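Neuraminidase (Influenza A virus, PDB 4GDI) forms a tetrameric neuraminidase-like beta-propeller of a bat influenza virus, with a diverged putative active site, and possibly cleaves terminal sialic acid. Local coordinates at residues A[243-248]-A[265-270]; A[216-221]-A[258-263]. One frame throughout, in Å; residues are numbered along the deposited sequence.

Contact 1: A[243-248]-A[265-270]; sequences PTDFPR and GGIQGF. With CA (calcium ion), chain R; NO3 (nitrate ion), chain B.
D245 reaches across to G265, G266 and I267, and this meeting of two pieces of one long loop forms part of a calcium site in the six-bladed beta-propeller of the neuraminidase family. The loop runs from strand 233-236 to strand 277-281. CB of D245 lies 4.1 Å from the calcium ion, and chi1 of -155° sets CG anti to the backbone N, 3.7 Å from CA of G266 and near the ion. OD2 binds the calcium ion at 2.3 Å, beside O of G265, which binds the same ion at 2.4 Å; the shared ion probably offsets the repulsion between these two oxygens, 3.4 Å apart. OD1 turns to the backbone: its syn lone pair accepts the N-H of I267, with N to OD1 at 3.0 Å and 156° at the hydrogen. It also takes a weak bond from N of F246. The metal bond at OD2 and the I267 bond at OD1 together fix the rotation of the carboxylate and tie 265-270 to the ion's shell. N215, D219 and G263 supply further carbonyl ligands, and a water that donates to O of P247 completes the shell. O of F246 meets a CA-H of G266, the CA lying 3.0 Å from that oxygen, and accepts a hydrogen bond from a second water. The peptide bond before P247 is cis, and CD of its ring packs against the backbone N of G266, while CB of F246 touches CG2 of I267. N of Q268 donates to a nitrate, probably from the crystallisation liquor, that R320 also holds. NH1 of R248 donates to O of D245 at 3.1 Å, that oxygen lying almost in the guanidinium plane.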
# COMPACT_ATOMS: atom_id res chain seq x y z
N PRO A 243 -10.32 -32.15 31.33
CA PRO A 243 -11.17 -31.42 30.37
C PRO A 243 -10.47 -30.15 29.89
O PRO A 243 -9.68 -29.62 30.65
CB PRO A 243 -12.41 -31.08 31.20
CG PRO A 243 -12.41 -32.07 32.32
CD PRO A 243 -10.98 -32.31 32.63
N THR A 244 -10.73 -29.67 28.66
CA THR A 244 -10.01 -28.50 28.17
C THR A 244 -10.90 -27.34 27.72
O THR A 244 -10.40 -26.29 27.33
CB THR A 244 -9.03 -28.84 27.01
OG1 THR A 244 -9.76 -29.32 25.87
CG2 THR A 244 -8.02 -29.87 27.45
N ASP A 245 -12.22 -27.53 27.78
CA ASP A 245 -13.13 -26.43 27.51
C ASP A 245 -13.01 -25.40 28.65
O ASP A 245 -12.41 -25.67 29.69
CB ASP A 245 -14.56 -26.97 27.44
CG ASP A 245 -15.48 -26.10 26.61
OD1 ASP A 245 -15.06 -25.03 26.10
OD2 ASP A 245 -16.66 -26.50 26.46
N PHE A 246 -13.54 -24.21 28.43
CA PHE A 246 -13.79 -23.28 29.50
C PHE A 246 -15.20 -22.74 29.35
O PHE A 246 -15.55 -22.21 28.30
CB PHE A 246 -12.80 -22.13 29.53
CG PHE A 246 -12.90 -21.31 30.79
CD1 PHE A 246 -13.89 -20.34 30.92
CD2 PHE A 246 -12.04 -21.54 31.85
CE1 PHE A 246 -14.02 -19.61 32.10
CE2 PHE A 246 -12.16 -20.81 33.03
CZ PHE A 246 -13.15 -19.85 33.15
N PRO A 247 -16.02 -22.87 30.42
CA PRO A 247 -15.63 -23.35 31.75
C PRO A 247 -15.46 -24.85 31.82
O PRO A 247 -15.74 -25.56 30.85
CB PRO A 247 -16.82 -22.93 32.63
CG PRO A 247 -17.99 -22.97 31.72
CD PRO A 247 -17.47 -22.57 30.34
N ARG A 248 -14.99 -25.33 32.97
CA ARG A 248 -14.84 -26.76 33.20
C ARG A 248 -14.74 -27.04 34.68
O ARG A 248 -14.51 -26.13 35.46
CB ARG A 248 -13.58 -27.30 32.51
CG ARG A 248 -12.28 -26.63 32.94
CD ARG A 248 -11.08 -27.41 32.40
NE ARG A 248 -9.79 -26.83 32.78
CZ ARG A 248 -9.25 -25.74 32.25
NH1 ARG A 248 -9.87 -25.04 31.29
NH2 ARG A 248 -8.06 -25.33 32.69
N GLY A 265 -22.03 -24.19 28.18
CA GLY A 265 -21.16 -23.12 27.74
C GLY A 265 -19.83 -23.64 27.23
O GLY A 265 -19.61 -24.85 27.15
N GLY A 266 -18.93 -22.73 26.88
CA GLY A 266 -17.64 -23.10 26.37
C GLY A 266 -17.05 -22.06 25.44
O GLY A 266 -17.63 -20.98 25.23
N ILE A 267 -15.89 -22.38 24.89
CA ILE A 267 -15.15 -21.44 24.08
C ILE A 267 -14.33 -22.21 23.04
O ILE A 267 -13.82 -23.29 23.32
CB ILE A 267 -14.25 -20.56 24.97
CG1 ILE A 267 -13.73 -19.36 24.17
CG2 ILE A 267 -13.13 -21.40 25.57
CD1 ILE A 267 -13.06 -18.28 25.00
N GLN A 268 -14.25 -21.67 21.82
CA GLN A 268 -13.51 -22.33 20.74
C GLN A 268 -12.10 -22.70 21.17
O GLN A 268 -11.38 -21.87 21.74
CB GLN A 268 -13.44 -21.41 19.52
CG GLN A 268 -12.89 -22.07 18.25
CD GLN A 268 -13.30 -21.29 17.00
OE1 GLN A 268 -13.54 -20.08 17.06
NE2 GLN A 268 -13.39 -21.98 15.88
N GLY A 269 -11.71 -23.94 20.89
CA GLY A 269 -10.39 -24.42 21.21
C GLY A 269 -10.01 -25.66 20.41
O GLY A 269 -10.81 -26.19 19.64
N PHE A 270 -8.78 -26.14 20.60
CA PHE A 270 -8.22 -27.18 19.76
C PHE A 270 -7.47 -28.27 20.54
O PHE A 270 -6.96 -28.02 21.63
CB PHE A 270 -7.25 -26.55 18.75
CG PHE A 270 -5.99 -25.98 19.37
CD1 PHE A 270 -4.88 -26.77 19.56
CD2 PHE A 270 -5.92 -24.64 19.73
CE1 PHE A 270 -3.72 -26.25 20.11
CE2 PHE A 270 -4.76 -24.11 20.29
CZ PHE A 270 -3.66 -24.91 20.48
CA CA R . -18.70 -27.02 27.29
N NO3 B . -16.62 -18.70 20.06
O1 NO3 B . -16.00 -18.98 18.84
O2 NO3 B . -17.77 -17.88 20.09
O3 NO3 B . -16.11 -19.24 21.25
O HOH W 1 -7.75 -28.39 24.19
O HOH W 2 -16.73 -19.77 28.27
O HOH W 3 -17.81 -26.45 29.47

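Contact 2: A[216-221]-A[258-263]; sequences LWNDAK and MAQEKG. With CA (calcium ion), chain R.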
# COMPACT_ATOMS: atom_id res chain seq x y z
N LEU A 216 -21.27 -26.85 23.81
CA LEU A 216 -21.83 -25.76 24.61
C LEU A 216 -22.99 -26.24 25.50
O LEU A 216 -23.57 -25.46 26.27
CB LEU A 216 -22.35 -24.65 23.69
CG LEU A 216 -21.31 -23.91 22.86
CD1 LEU A 216 -21.99 -22.80 22.04
CD2 LEU A 216 -20.22 -23.33 23.73
N TRP A 217 -23.31 -27.52 25.38
CA TRP A 217 -24.49 -28.09 26.00
C TRP A 217 -24.14 -28.85 27.28
O TRP A 217 -24.50 -28.41 28.38
CB TRP A 217 -25.16 -29.03 25.01
CG TRP A 217 -26.28 -29.82 25.57
CD1 TRP A 217 -26.97 -29.57 26.72
CD2 TRP A 217 -26.85 -31.00 25.01
NE1 TRP A 217 -27.94 -30.51 26.90
CE2 TRP A 217 -27.89 -31.41 25.87
CE3 TRP A 217 -26.59 -31.76 23.86
CZ2 TRP A 217 -28.66 -32.55 25.63
CZ3 TRP A 217 -27.35 -32.88 23.61
CH2 TRP A 217 -28.38 -33.27 24.49
N ASN A 218 -23.44 -29.97 27.13
CA ASN A 218 -23.26 -30.90 28.23
C ASN A 218 -21.87 -31.55 28.30
O ASN A 218 -21.77 -32.71 28.67
CB ASN A 218 -24.29 -32.02 28.10
CG ASN A 218 -24.22 -32.70 26.75
OD1 ASN A 218 -23.33 -32.41 25.94
ND2 ASN A 218 -25.15 -33.62 26.49
N ASP A 219 -20.82 -30.82 27.94
CA ASP A 219 -19.47 -31.40 28.02
C ASP A 219 -18.41 -30.35 28.18
O ASP A 219 -18.42 -29.32 27.50
CB ASP A 219 -19.17 -32.26 26.79
CG ASP A 219 -18.03 -33.26 27.02
OD1 ASP A 219 -17.39 -33.26 28.10
OD2 ASP A 219 -17.74 -34.05 26.09
N ALA A 220 -17.46 -30.65 29.06
CA ALA A 220 -16.31 -29.80 29.27
C ALA A 220 -15.06 -30.43 28.64
O ALA A 220 -14.00 -29.83 28.61
CB ALA A 220 -16.10 -29.56 30.78
N LYS A 221 -15.20 -31.66 28.15
CA LYS A 221 -14.19 -32.19 27.24
C LYS A 221 -14.56 -31.63 25.87
O LYS A 221 -15.70 -31.20 25.67
CB LYS A 221 -14.19 -33.72 27.21
CG LYS A 221 -13.30 -34.36 28.28
CD LYS A 221 -13.53 -35.86 28.35
CE LYS A 221 -12.64 -36.51 29.41
NZ LYS A 221 -12.75 -38.00 29.38
N MET A 258 -17.72 -38.41 28.89
CA MET A 258 -17.87 -36.96 28.89
C MET A 258 -17.65 -36.38 30.28
O MET A 258 -17.96 -37.02 31.28
CB MET A 258 -19.27 -36.60 28.40
CG MET A 258 -19.50 -36.99 26.95
SD MET A 258 -21.21 -36.94 26.40
CE MET A 258 -21.56 -35.20 26.49
N ALA A 259 -17.08 -35.18 30.33
CA ALA A 259 -16.92 -34.44 31.58
C ALA A 259 -18.10 -33.48 31.73
O ALA A 259 -18.06 -32.35 31.25
CB ALA A 259 -15.61 -33.68 31.56
N GLN A 260 -19.15 -33.93 32.38
CA GLN A 260 -20.38 -33.15 32.41
C GLN A 260 -20.36 -32.03 33.45
O GLN A 260 -21.17 -31.11 33.36
CB GLN A 260 -21.58 -34.07 32.61
CG GLN A 260 -21.46 -35.34 31.78
CD GLN A 260 -22.77 -35.76 31.14
OE1 GLN A 260 -23.13 -35.26 30.07
NE2 GLN A 260 -23.46 -36.70 31.77
N GLU A 261 -19.42 -32.06 34.39
CA GLU A 261 -19.34 -30.97 35.38
C GLU A 261 -19.04 -29.65 34.66
O GLU A 261 -17.97 -29.48 34.07
CB GLU A 261 -18.27 -31.24 36.45
CG GLU A 261 -18.30 -30.21 37.60
CD GLU A 261 -17.09 -30.28 38.53
OE1 GLU A 261 -16.23 -31.18 38.37
OE2 GLU A 261 -16.99 -29.41 39.43
N LYS A 262 -19.99 -28.72 34.73
CA LYS A 262 -19.87 -27.41 34.10
C LYS A 262 -19.67 -27.54 32.59
O LYS A 262 -18.89 -26.80 31.99
CB LYS A 262 -18.75 -26.60 34.74
CG LYS A 262 -19.10 -26.14 36.16
CD LYS A 262 -17.86 -25.89 37.00
CE LYS A 262 -17.43 -24.43 36.94
NZ LYS A 262 -16.12 -24.22 37.63
N GLY A 263 -20.40 -28.47 31.99
CA GLY A 263 -20.28 -28.74 30.57
C GLY A 263 -21.02 -27.71 29.74
O GLY A 263 -20.76 -27.58 28.54
CA CA R . -18.70 -27.02 27.29
O HOH W 3 -17.81 -26.45 29.47
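M258 lays its side chain obliquely across N218 and D219, and it shares with G263 the largest area buried here. CB and CG of M258 run past the D219 carboxylate, CG coming within 3.5 Å of OD2. A bend at chi3 (67°) then brings the methyl CE back over N218, where it sits 3.3 Å from both O and OD1 of that asparagine. ND2 of N215 hydrogen-bonds to OD1 of N218, and ND2 of N218 lies over the centre of the W217 ring, 3.3 Å above the plane. D219 turns its other carboxylate oxygen to two backbone amides. N of A259 donates to OD1 of D219 at 3.0 Å, and N of K221 at 2.7 Å, from opposite faces of the carboxylate plane; the bond from K221, two residues on, makes an Asx turn. This pairing belongs to the calcium site of the propeller, where the loop between strands 208-214 and 224-228 meets a later loop. G263 closes a type II turn from Q260, and its CA comes within 3.8 Å of that of D219, so near that a CB at G263 would run into N of D219 and C of N218. O of G263 and O of D219 both bind the ion, the latter at 2.3 Å, and N of D219 adds a weak bond to O of G263. Beside this, N of A220 donates to O of A259 at 2.8 Å, CB of A220 packs against CB of A259, and the extended K221 chain carries NZ to the carbonyl oxygens of K257 and P238.

Both contacts build the same calcium site, each giving two protein ligands and sharing one water, with N215 supplying the remaining carbonyl. In contact 1 one of the two ligands is a carboxylate, whereas contact 2 offers backbone carbonyls alone and spends its aspartate carboxylate on amides. Contact 1, its centre about 12 Å from the centre of the chain, is a small surface contact within a single loop; contact 2, its centre about 19 Å from it, joins two loops, buries over twice the area and is partly buried. Probable backbone bonds link them: N of G265 to O of L216 (2.8 Å) and N of D245 to O of A220 (3.0 Å).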